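Local coordinates for MucR Phosphodiesterase (PDB 5M1T), which belongs to the EAL domain family, whose fold is a modified TIM barrel, and holds magnesium ions and the ligand C2E in this model, at residues L46-Q51 with A66-E71; E103-M108 with N141-H146; D118-V123 with P150-L155. One frame throughout, in Å; residues are numbered along the deposited sequence.

Contact 1 (L46-Q51 with A66-E71); sequences LVLHYQ and ALLRWE. With C2E (9,9'-[(2R,3R,3aS,5S,7aR,9R,10R,10aS,12S,14aR)-3,5,10,12-tetrahydroxy-5,12-dioxidooctahydro-2H,7H-difuro[3,2-d:3',2'-j][1,3,7,9,2,8]tetraoxadiphosphacyclododecine-2,9-diyl]bis(2-amino-1,9-dihydro-6H-purin-6-one)), chain C.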
# COMPACT_ATOMS: atom_id res chain seq x y z
N LEU A 46 -24.54 6.03 1.85
CA LEU A 46 -23.29 6.77 2.10
C LEU A 46 -23.28 8.13 1.43
O LEU A 46 -23.56 8.25 0.24
CB LEU A 46 -22.05 5.96 1.70
CG LEU A 46 -21.78 4.67 2.47
CD1 LEU A 46 -20.40 4.08 2.12
CD2 LEU A 46 -21.91 4.86 3.96
N VAL A 47 -22.95 9.16 2.22
CA VAL A 47 -22.93 10.54 1.74
C VAL A 47 -21.67 11.26 2.20
O VAL A 47 -21.10 10.92 3.24
CB VAL A 47 -24.16 11.31 2.25
CG1 VAL A 47 -25.43 10.67 1.75
CG2 VAL A 47 -24.19 11.37 3.78
N LEU A 48 -21.24 12.28 1.46
CA LEU A 48 -20.14 13.12 1.92
C LEU A 48 -20.63 14.40 2.56
O LEU A 48 -21.50 15.09 2.02
CB LEU A 48 -19.20 13.50 0.78
CG LEU A 48 -18.29 12.43 0.27
CD1 LEU A 48 -17.34 13.03 -0.76
CD2 LEU A 48 -17.50 11.82 1.41
N HIS A 49 -20.05 14.70 3.72
CA HIS A 49 -20.16 16.03 4.28
C HIS A 49 -18.80 16.71 4.09
O HIS A 49 -17.78 16.06 3.90
CB HIS A 49 -20.57 15.96 5.73
CG HIS A 49 -22.01 15.59 5.92
ND1 HIS A 49 -22.69 15.81 7.10
CD2 HIS A 49 -22.90 15.04 5.06
CE1 HIS A 49 -23.93 15.37 6.97
NE2 HIS A 49 -24.08 14.90 5.74
N TYR A 50 -18.82 18.03 4.09
CA TYR A 50 -17.67 18.81 3.77
C TYR A 50 -17.49 19.81 4.88
O TYR A 50 -18.45 20.47 5.28
CB TYR A 50 -17.87 19.53 2.42
CG TYR A 50 -18.13 18.56 1.29
CD1 TYR A 50 -17.09 17.95 0.64
CD2 TYR A 50 -19.41 18.24 0.90
CE1 TYR A 50 -17.31 17.03 -0.38
CE2 TYR A 50 -19.64 17.32 -0.12
CZ TYR A 50 -18.60 16.71 -0.75
OH TYR A 50 -18.85 15.83 -1.77
N GLN A 51 -16.27 19.90 5.42
CA GLN A 51 -15.97 20.91 6.43
C GLN A 51 -15.02 22.00 5.89
O GLN A 51 -13.94 21.71 5.38
CB GLN A 51 -15.38 20.29 7.68
CG GLN A 51 -15.46 21.29 8.82
CD GLN A 51 -14.80 20.82 10.08
OE1 GLN A 51 -13.94 19.93 10.05
NE2 GLN A 51 -15.22 21.40 11.21
N ALA A 66 -13.44 16.52 2.84
CA ALA A 66 -14.52 15.58 2.66
C ALA A 66 -14.53 14.58 3.80
O ALA A 66 -13.49 14.01 4.13
CB ALA A 66 -14.36 14.82 1.32
N LEU A 67 -15.71 14.38 4.38
CA LEU A 67 -15.90 13.53 5.54
C LEU A 67 -17.13 12.59 5.34
O LEU A 67 -18.27 13.03 5.11
CB LEU A 67 -16.10 14.40 6.79
CG LEU A 67 -14.88 15.20 7.27
CD1 LEU A 67 -15.24 16.23 8.36
CD2 LEU A 67 -13.78 14.25 7.76
N LEU A 68 -16.88 11.29 5.43
CA LEU A 68 -17.88 10.31 5.12
C LEU A 68 -18.90 10.21 6.25
O LEU A 68 -18.54 10.27 7.43
CB LEU A 68 -17.21 8.97 4.87
CG LEU A 68 -18.06 7.78 4.37
CD1 LEU A 68 -18.61 8.07 3.00
CD2 LEU A 68 -17.24 6.49 4.37
N ARG A 69 -20.17 10.08 5.87
CA ARG A 69 -21.24 9.82 6.82
C ARG A 69 -22.11 8.65 6.30
O ARG A 69 -22.16 8.37 5.09
CB ARG A 69 -22.09 11.05 6.99
CG ARG A 69 -21.31 12.26 7.52
CD ARG A 69 -21.24 12.23 9.04
NE ARG A 69 -20.43 13.32 9.60
CZ ARG A 69 -19.09 13.36 9.65
NH1 ARG A 69 -18.36 12.40 9.13
NH2 ARG A 69 -18.48 14.38 10.22
N TRP A 70 -22.78 7.96 7.21
CA TRP A 70 -23.66 6.87 6.80
C TRP A 70 -25.07 7.16 7.33
O TRP A 70 -25.31 7.14 8.54
CB TRP A 70 -23.07 5.54 7.29
CG TRP A 70 -23.83 4.29 6.97
CD1 TRP A 70 -24.90 4.15 6.14
CD2 TRP A 70 -23.54 2.98 7.47
NE1 TRP A 70 -25.30 2.83 6.10
CE2 TRP A 70 -24.47 2.09 6.90
CE3 TRP A 70 -22.56 2.47 8.33
CZ2 TRP A 70 -24.47 0.71 7.18
CZ3 TRP A 70 -22.55 1.09 8.59
CH2 TRP A 70 -23.50 0.24 8.02
N GLU A 71 -25.98 7.50 6.43
CA GLU A 71 -27.38 7.66 6.78
C GLU A 71 -28.02 6.30 6.90
O GLU A 71 -28.45 5.71 5.92
CB GLU A 71 -28.15 8.45 5.72
CG GLU A 71 -27.62 9.83 5.46
CD GLU A 71 -28.33 10.51 4.30
OE1 GLU A 71 -28.84 9.79 3.38
OE2 GLU A 71 -28.39 11.76 4.33
P1 C2E C . -9.96 13.37 10.58
O2P C2E C . -9.26 13.19 9.26
O1P C2E C . -9.10 13.90 11.70
O5' C2E C . -11.20 14.35 10.33
C5' C2E C . -11.50 15.37 11.25
C4' C2E C . -12.51 14.91 12.27
O4' C2E C . -12.63 15.93 13.28
C3' C2E C . -13.90 14.72 11.69
O3' C2E C . -14.56 13.67 12.40
C2' C2E C . -14.60 16.03 11.99
O2' C2E C . -16.02 15.91 12.06
C1' C2E C . -14.00 16.33 13.35
N9 C2E C . -14.05 17.75 13.72
C8 C2E C . -13.80 18.80 12.93
N7 C2E C . -13.94 19.95 13.64
C5 C2E C . -14.26 19.62 14.89
C6 C2E C . -14.55 20.35 16.13
O6 C2E C . -14.49 21.60 16.16
N1 C2E C . -14.86 19.62 17.22
C2 C2E C . -14.92 18.27 17.19
N2 C2E C . -15.24 17.59 18.32
N3 C2E C . -14.66 17.54 16.09
C4 C2E C . -14.34 18.16 14.94
P11 C2E C . -15.35 12.52 11.61
O21 C2E C . -16.12 13.16 10.46
O11 C2E C . -16.28 11.84 12.55
O5A C2E C . -14.24 11.52 11.01
C5A C2E C . -13.37 10.85 11.92
C4A C2E C . -12.22 10.23 11.16
O4A C2E C . -12.71 9.32 10.18
C3A C2E C . -11.44 11.23 10.35
O3A C2E C . -10.51 11.95 11.13
C2A C2E C . -10.78 10.37 9.31
O2A C2E C . -9.63 9.71 9.82
C1A C2E C . -11.83 9.31 9.05
N91 C2E C . -12.56 9.62 7.78
C81 C2E C . -13.62 10.43 7.59
N71 C2E C . -14.02 10.41 6.29
C51 C2E C . -13.20 9.56 5.65
C61 C2E C . -13.04 9.06 4.27
O61 C2E C . -13.80 9.46 3.37
N11 C2E C . -12.05 8.18 4.03
C21 C2E C . -11.22 7.75 5.01
N21 C2E C . -10.25 6.87 4.71
N31 C2E C . -11.30 8.16 6.29
C41 C2E C . -12.25 9.05 6.64
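Arg69 lays its CG over the centre of the His49 ring, 3.8 Å from the ring centroid and 13° off its normal. This is a CH-pi contact. The arginine chain bends at CB-CG (chi2 -85°), and its guanidinium then runs on toward C2E. Guanidinium and ring planes stand 45° apart. On the same face of the sheet Val47 forks against two neighbours. Its CG2 meets Arg69 CB at 3.8 Å, nearly at a right angle, and its CG1 abuts the Glu71 carboxylate.

On the other face the contacts between the strands are apolar. Leu46 CD2 presses on Trp70 CB at 3.6 Å, where the indole begins. The small Ala66 CB rests over the notch where Leu48 CD1 and Tyr50 CE1 come together, 4.1 Å from each. Helix 93-113 covers Leu48, Tyr50 and Leu68, and helix 32-38 covers Trp70.

The backbones form an antiparallel hairpin. Val47 pairs with Arg69 and His49 with Leu67, each through two N-H to O bonds. Leu68 N instead binds C2E N71 at 3.1 Å, almost straight. Leu67 adds its two methyls along the ligand. Gln51 also reaches C2E, its amide bonded to Gln263 and Gly268.

Arg69 NH1 and NH2 both bond to the phosphate oxygen C2E O21, each at 2.7 Å. NH1 also bonds to Leu68 O at 2.7 Å, from above that carbonyl's plane. The arginine is thus held by the carbonyl of the residue before it and packed on an imidazole. This would aim its positive charge at the phosphate and probably offset the charge there.

Contact 2 (E103-M108 with N141-H146); sequences EACRQM and NALLRH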
# COMPACT_ATOMS: atom_id res chain seq x y z
N GLU A 103 -16.98 11.09 -5.93
CA GLU A 103 -17.93 12.11 -5.51
C GLU A 103 -17.25 13.41 -5.09
O GLU A 103 -17.79 14.49 -5.30
CB GLU A 103 -18.77 11.58 -4.33
CG GLU A 103 -19.72 12.58 -3.71
CD GLU A 103 -20.95 12.90 -4.57
OE1 GLU A 103 -21.13 12.32 -5.67
OE2 GLU A 103 -21.74 13.75 -4.14
N ALA A 104 -16.08 13.32 -4.47
CA ALA A 104 -15.34 14.51 -4.08
C ALA A 104 -14.85 15.23 -5.33
O ALA A 104 -14.85 16.45 -5.42
CB ALA A 104 -14.16 14.12 -3.20
N CYS A 105 -14.36 14.46 -6.29
CA CYS A 105 -13.86 15.07 -7.52
C CYS A 105 -15.00 15.67 -8.31
O CYS A 105 -14.86 16.72 -8.91
CB CYS A 105 -13.07 14.06 -8.37
SG CYS A 105 -11.43 13.69 -7.68
N ARG A 106 -16.15 15.02 -8.30
CA ARG A 106 -17.34 15.51 -9.01
C ARG A 106 -17.75 16.83 -8.42
O ARG A 106 -18.01 17.82 -9.14
CB ARG A 106 -18.49 14.52 -8.86
CG ARG A 106 -19.65 14.78 -9.83
CD ARG A 106 -20.85 13.86 -9.61
NE ARG A 106 -21.43 14.00 -8.28
CZ ARG A 106 -22.25 14.98 -7.89
NH1 ARG A 106 -22.65 15.93 -8.73
NH2 ARG A 106 -22.69 15.03 -6.63
N GLN A 107 -17.80 16.86 -7.09
CA GLN A 107 -18.19 18.05 -6.38
C GLN A 107 -17.23 19.23 -6.60
O GLN A 107 -17.69 20.37 -6.79
CB GLN A 107 -18.30 17.76 -4.89
CG GLN A 107 -19.01 18.85 -4.13
CD GLN A 107 -20.44 19.07 -4.63
OE1 GLN A 107 -21.24 18.14 -4.70
NE2 GLN A 107 -20.74 20.29 -4.99
N MET A 108 -15.93 18.98 -6.56
CA MET A 108 -14.97 20.05 -6.75
C MET A 108 -15.11 20.65 -8.16
O MET A 108 -15.15 21.88 -8.32
CB MET A 108 -13.54 19.55 -6.50
CG MET A 108 -12.47 20.64 -6.45
SD MET A 108 -12.73 22.05 -5.32
CE MET A 108 -12.95 21.21 -3.82
N ASN A 141 -7.18 8.34 -12.55
CA ASN A 141 -8.44 8.07 -13.25
C ASN A 141 -9.58 8.98 -12.77
O ASN A 141 -10.38 9.46 -13.59
CB ASN A 141 -8.91 6.61 -13.10
CG ASN A 141 -7.93 5.57 -13.68
OD1 ASN A 141 -6.96 5.90 -14.39
ND2 ASN A 141 -8.18 4.32 -13.37
N ALA A 142 -9.68 9.21 -11.45
CA ALA A 142 -10.78 10.05 -10.91
C ALA A 142 -10.69 11.51 -11.34
O ALA A 142 -11.71 12.15 -11.57
CB ALA A 142 -10.82 9.97 -9.40
N LEU A 143 -9.47 12.05 -11.40
CA LEU A 143 -9.23 13.42 -11.87
C LEU A 143 -9.57 13.53 -13.37
O LEU A 143 -10.23 14.47 -13.76
CB LEU A 143 -7.77 13.81 -11.67
CG LEU A 143 -7.31 13.86 -10.20
CD1 LEU A 143 -5.79 13.87 -10.15
CD2 LEU A 143 -7.94 15.02 -9.46
N LEU A 144 -9.15 12.56 -14.17
CA LEU A 144 -9.46 12.53 -15.60
C LEU A 144 -10.98 12.40 -15.85
O LEU A 144 -11.56 13.19 -16.61
CB LEU A 144 -8.68 11.40 -16.26
CG LEU A 144 -8.82 11.27 -17.78
CD1 LEU A 144 -8.07 12.40 -18.49
CD2 LEU A 144 -8.33 9.88 -18.22
N ARG A 145 -11.63 11.46 -15.18
CA ARG A 145 -13.10 11.27 -15.27
C ARG A 145 -13.92 12.56 -15.08
O ARG A 145 -14.94 12.76 -15.73
CB ARG A 145 -13.54 10.24 -14.22
CG ARG A 145 -14.90 9.61 -14.44
CD ARG A 145 -15.29 8.70 -13.24
NE ARG A 145 -14.24 7.73 -12.95
CZ ARG A 145 -13.68 7.46 -11.76
NH1 ARG A 145 -14.03 8.06 -10.61
NH2 ARG A 145 -12.71 6.57 -11.74
N HIS A 146 -13.48 13.42 -14.16
CA HIS A 146 -14.21 14.65 -13.82
C HIS A 146 -13.50 15.90 -14.32
O HIS A 146 -13.82 16.99 -13.89
CB HIS A 146 -14.39 14.71 -12.30
CG HIS A 146 -15.27 13.62 -11.78
ND1 HIS A 146 -16.64 13.64 -11.92
CD2 HIS A 146 -14.97 12.44 -11.19
CE1 HIS A 146 -17.15 12.53 -11.42
NE2 HIS A 146 -16.15 11.80 -10.95
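The His146 ring lies flat against the turn of helix made by Cys105 and Arg106. Arg106 N sits over the ring centre, 3.8 Å above the ring plane. Arg106 CB touches the rim of the ring, 3.5 Å from His146 CE1, and Arg106 CG follows it. Cys105 CB meets the other side of the rim at His146 CD2, 3.8 Å away. Beyond it the Cys105 sulfur points at the second helix. Its SG is 4.1 Å from Ala142 CB and equally far from Leu143 CD2.

The next shell sets these groups in place. His146 is the first residue to leave its helix. Its CG is anti to the carbonyl carbon (chi1 -65°), which turns the ring toward helix 93-113. Arg145 CG lies toward the rim of the opposite ring face. His146 NE2 is hydrogen-bonded to Asp102, and Arg145 forms a salt bridge with the same carboxylate.

Of the Arg106 side chain, CB and CG make the contact. Its guanidinium turns away and grips Glu103 side-on. NE bonds to Glu103 OE1 at 3.1 Å and NH2 to Glu103 OE2 at 3.0 Å. Both oxygens lie near the guanidinium plane. This clamp fixes the far end of the arginine while its stem rests on the imidazole.

Further out, Leu148 packs on both Cys105 and Leu143, and Ala104 faces Ile121 and Val123. The two helices are neighbours outside the strands, as in the helical layer of the barrel of EAL domains.

Contact 3 (D118-V123 with P150-L155); sequences DWNIAV and PSHLIL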
# COMPACT_ATOMS: atom_id res chain seq x y z
N ASP A 118 -10.69 29.33 -5.79
CA ASP A 118 -9.62 29.19 -4.82
C ASP A 118 -9.97 28.15 -3.75
O ASP A 118 -9.51 28.25 -2.62
CB ASP A 118 -9.27 30.55 -4.20
CG ASP A 118 -8.78 31.58 -5.25
OD1 ASP A 118 -8.53 31.21 -6.44
OD2 ASP A 118 -8.65 32.78 -4.90
N TRP A 119 -10.83 27.19 -4.11
CA TRP A 119 -11.10 26.05 -3.23
C TRP A 119 -10.40 24.80 -3.70
O TRP A 119 -10.29 24.53 -4.87
CB TRP A 119 -12.58 25.73 -3.14
CG TRP A 119 -13.42 26.76 -2.47
CD1 TRP A 119 -13.01 27.95 -1.99
CD2 TRP A 119 -14.84 26.71 -2.27
NE1 TRP A 119 -14.06 28.64 -1.48
CE2 TRP A 119 -15.20 27.90 -1.63
CE3 TRP A 119 -15.83 25.78 -2.60
CZ2 TRP A 119 -16.51 28.19 -1.29
CZ3 TRP A 119 -17.14 26.05 -2.25
CH2 TRP A 119 -17.47 27.27 -1.61
N ASN A 120 -9.91 24.05 -2.73
CA ASN A 120 -9.44 22.70 -2.92
C ASN A 120 -10.27 21.70 -2.11
O ASN A 120 -11.02 22.09 -1.21
CB ASN A 120 -7.98 22.62 -2.49
CG ASN A 120 -7.10 23.47 -3.36
OD1 ASN A 120 -7.34 23.63 -4.59
ND2 ASN A 120 -6.06 24.07 -2.74
N ILE A 121 -10.15 20.42 -2.44
CA ILE A 121 -10.84 19.43 -1.65
C ILE A 121 -9.86 18.40 -1.11
O ILE A 121 -9.03 17.87 -1.85
CB ILE A 121 -12.01 18.74 -2.38
CG1 ILE A 121 -12.77 17.82 -1.40
CG2 ILE A 121 -11.53 17.91 -3.56
CD1 ILE A 121 -14.23 17.69 -1.76
N ALA A 122 -10.00 18.11 0.17
CA ALA A 122 -9.12 17.16 0.84
C ALA A 122 -9.84 15.84 1.13
O ALA A 122 -10.93 15.82 1.68
CB ALA A 122 -8.64 17.78 2.14
N VAL A 123 -9.22 14.74 0.74
CA VAL A 123 -9.81 13.40 0.93
C VAL A 123 -8.89 12.56 1.81
O VAL A 123 -7.68 12.53 1.61
CB VAL A 123 -10.01 12.69 -0.43
CG1 VAL A 123 -10.41 11.22 -0.23
CG2 VAL A 123 -11.04 13.44 -1.27
N PRO A 150 -5.27 18.59 -10.99
CA PRO A 150 -4.80 17.86 -9.82
C PRO A 150 -4.49 18.74 -8.63
O PRO A 150 -4.58 18.28 -7.53
CB PRO A 150 -3.54 17.17 -10.33
CG PRO A 150 -3.74 17.06 -11.81
CD PRO A 150 -4.36 18.39 -12.13
N SER A 151 -4.19 20.02 -8.86
CA SER A 151 -3.90 20.96 -7.79
C SER A 151 -5.13 21.26 -6.92
O SER A 151 -4.97 21.80 -5.83
CB SER A 151 -3.32 22.27 -8.34
OG SER A 151 -4.18 22.84 -9.33
N HIS A 152 -6.33 20.90 -7.36
CA HIS A 152 -7.53 21.14 -6.56
C HIS A 152 -7.92 19.98 -5.64
O HIS A 152 -8.94 20.04 -4.94
CB HIS A 152 -8.68 21.54 -7.46
CG HIS A 152 -8.54 22.92 -8.01
ND1 HIS A 152 -8.45 24.04 -7.20
CD2 HIS A 152 -8.44 23.37 -9.28
CE1 HIS A 152 -8.30 25.12 -7.95
NE2 HIS A 152 -8.29 24.74 -9.21
N LEU A 153 -7.09 18.94 -5.62
CA LEU A 153 -7.28 17.79 -4.78
C LEU A 153 -6.15 17.70 -3.75
O LEU A 153 -4.98 17.85 -4.09
CB LEU A 153 -7.30 16.53 -5.61
CG LEU A 153 -7.36 15.22 -4.81
CD1 LEU A 153 -8.70 15.04 -4.11
CD2 LEU A 153 -7.09 14.06 -5.75
N ILE A 154 -6.51 17.44 -2.50
CA ILE A 154 -5.53 17.26 -1.44
C ILE A 154 -5.76 15.88 -0.88
O ILE A 154 -6.92 15.47 -0.66
CB ILE A 154 -5.71 18.32 -0.31
CG1 ILE A 154 -5.19 19.68 -0.77
CG2 ILE A 154 -5.02 17.89 0.99
CD1 ILE A 154 -5.57 20.84 0.14
N LEU A 155 -4.69 15.12 -0.68
CA LEU A 155 -4.81 13.82 -0.09
C LEU A 155 -4.15 13.86 1.30
O LEU A 155 -2.98 14.30 1.45
CB LEU A 155 -4.19 12.78 -0.99
CG LEU A 155 -4.95 12.55 -2.29
CD1 LEU A 155 -4.12 11.71 -3.24
CD2 LEU A 155 -6.30 11.87 -2.10
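His152 and Asn120 cross at about a right angle where two parallel strands of the EAL barrel begin to pair. The strands are joined by a beta-alpha-beta crossover whose link holds helices 127-131 and 135-145. The amide of Asn120 and the ring of His152 have planes 50° apart. His152 ND1 gives a weak hydrogen bond to Trp119 O, 3.0 Å long and bent to 128°. The Trp119 indole itself turns away and packs on Trp111 and His116.

On one face Ile121 and Val123 mesh with Leu153 and Leu155. Leu153 CD1 is the bump that fits between them. It lies 4.1 Å from Ile121 CG2 and 4.0 Å from Val123 CG2, crossing both side chains at a slant. Leu153 CG is anti to the backbone N (chi1 174°), and its branch comes in over the first strand. Leu155 CD2 packs on Val123 CB. Helix 93-113 covers Ile121 and Val123, and helix 135-145 covers Leu153 and Leu155.

On the other face Ala122 CB meets Ile154 CG2 at 3.8 Å. Ile154 CD1 reaches back to Asn120 CB.

Backbone bonds set the stagger. Ile121 N binds His152 O at 2.8 Å. Ile154 N binds Ile121 O at 2.6 Å. Val123 N binds Ile154 O at 2.8 Å. Val123 also pairs with Glu156, a magnesium ligand, one step further on. Ile154 O takes a second, weaker contact from Ala122 CA, a CA-H...O approach of 3.2 Å.

From the N terminus, contact 1 comes first and closes the hairpin of strands 46-55 and 61-72. It is complete before the other two open. Contacts 2 and 3 then cross, because their segments alternate: 103-108, 118-123, 141-146, 150-155. Contact 2 closes a loop of 32 residues from helix 93-113 to helix 135-145. Contact 3 closes one of 26 residues and pairs the strand that follows each helix. Strand 61-72 neighbours strand 120-124, with a probable hydrogen bond from Ala66 N to Ala122 O. Tyr50 and Leu48 of contact 1 pack on Glu103, and Ala104 of contact 2 packs on Val123 of contact 3. Hairpin, helix layer and parallel strands are thus tied together.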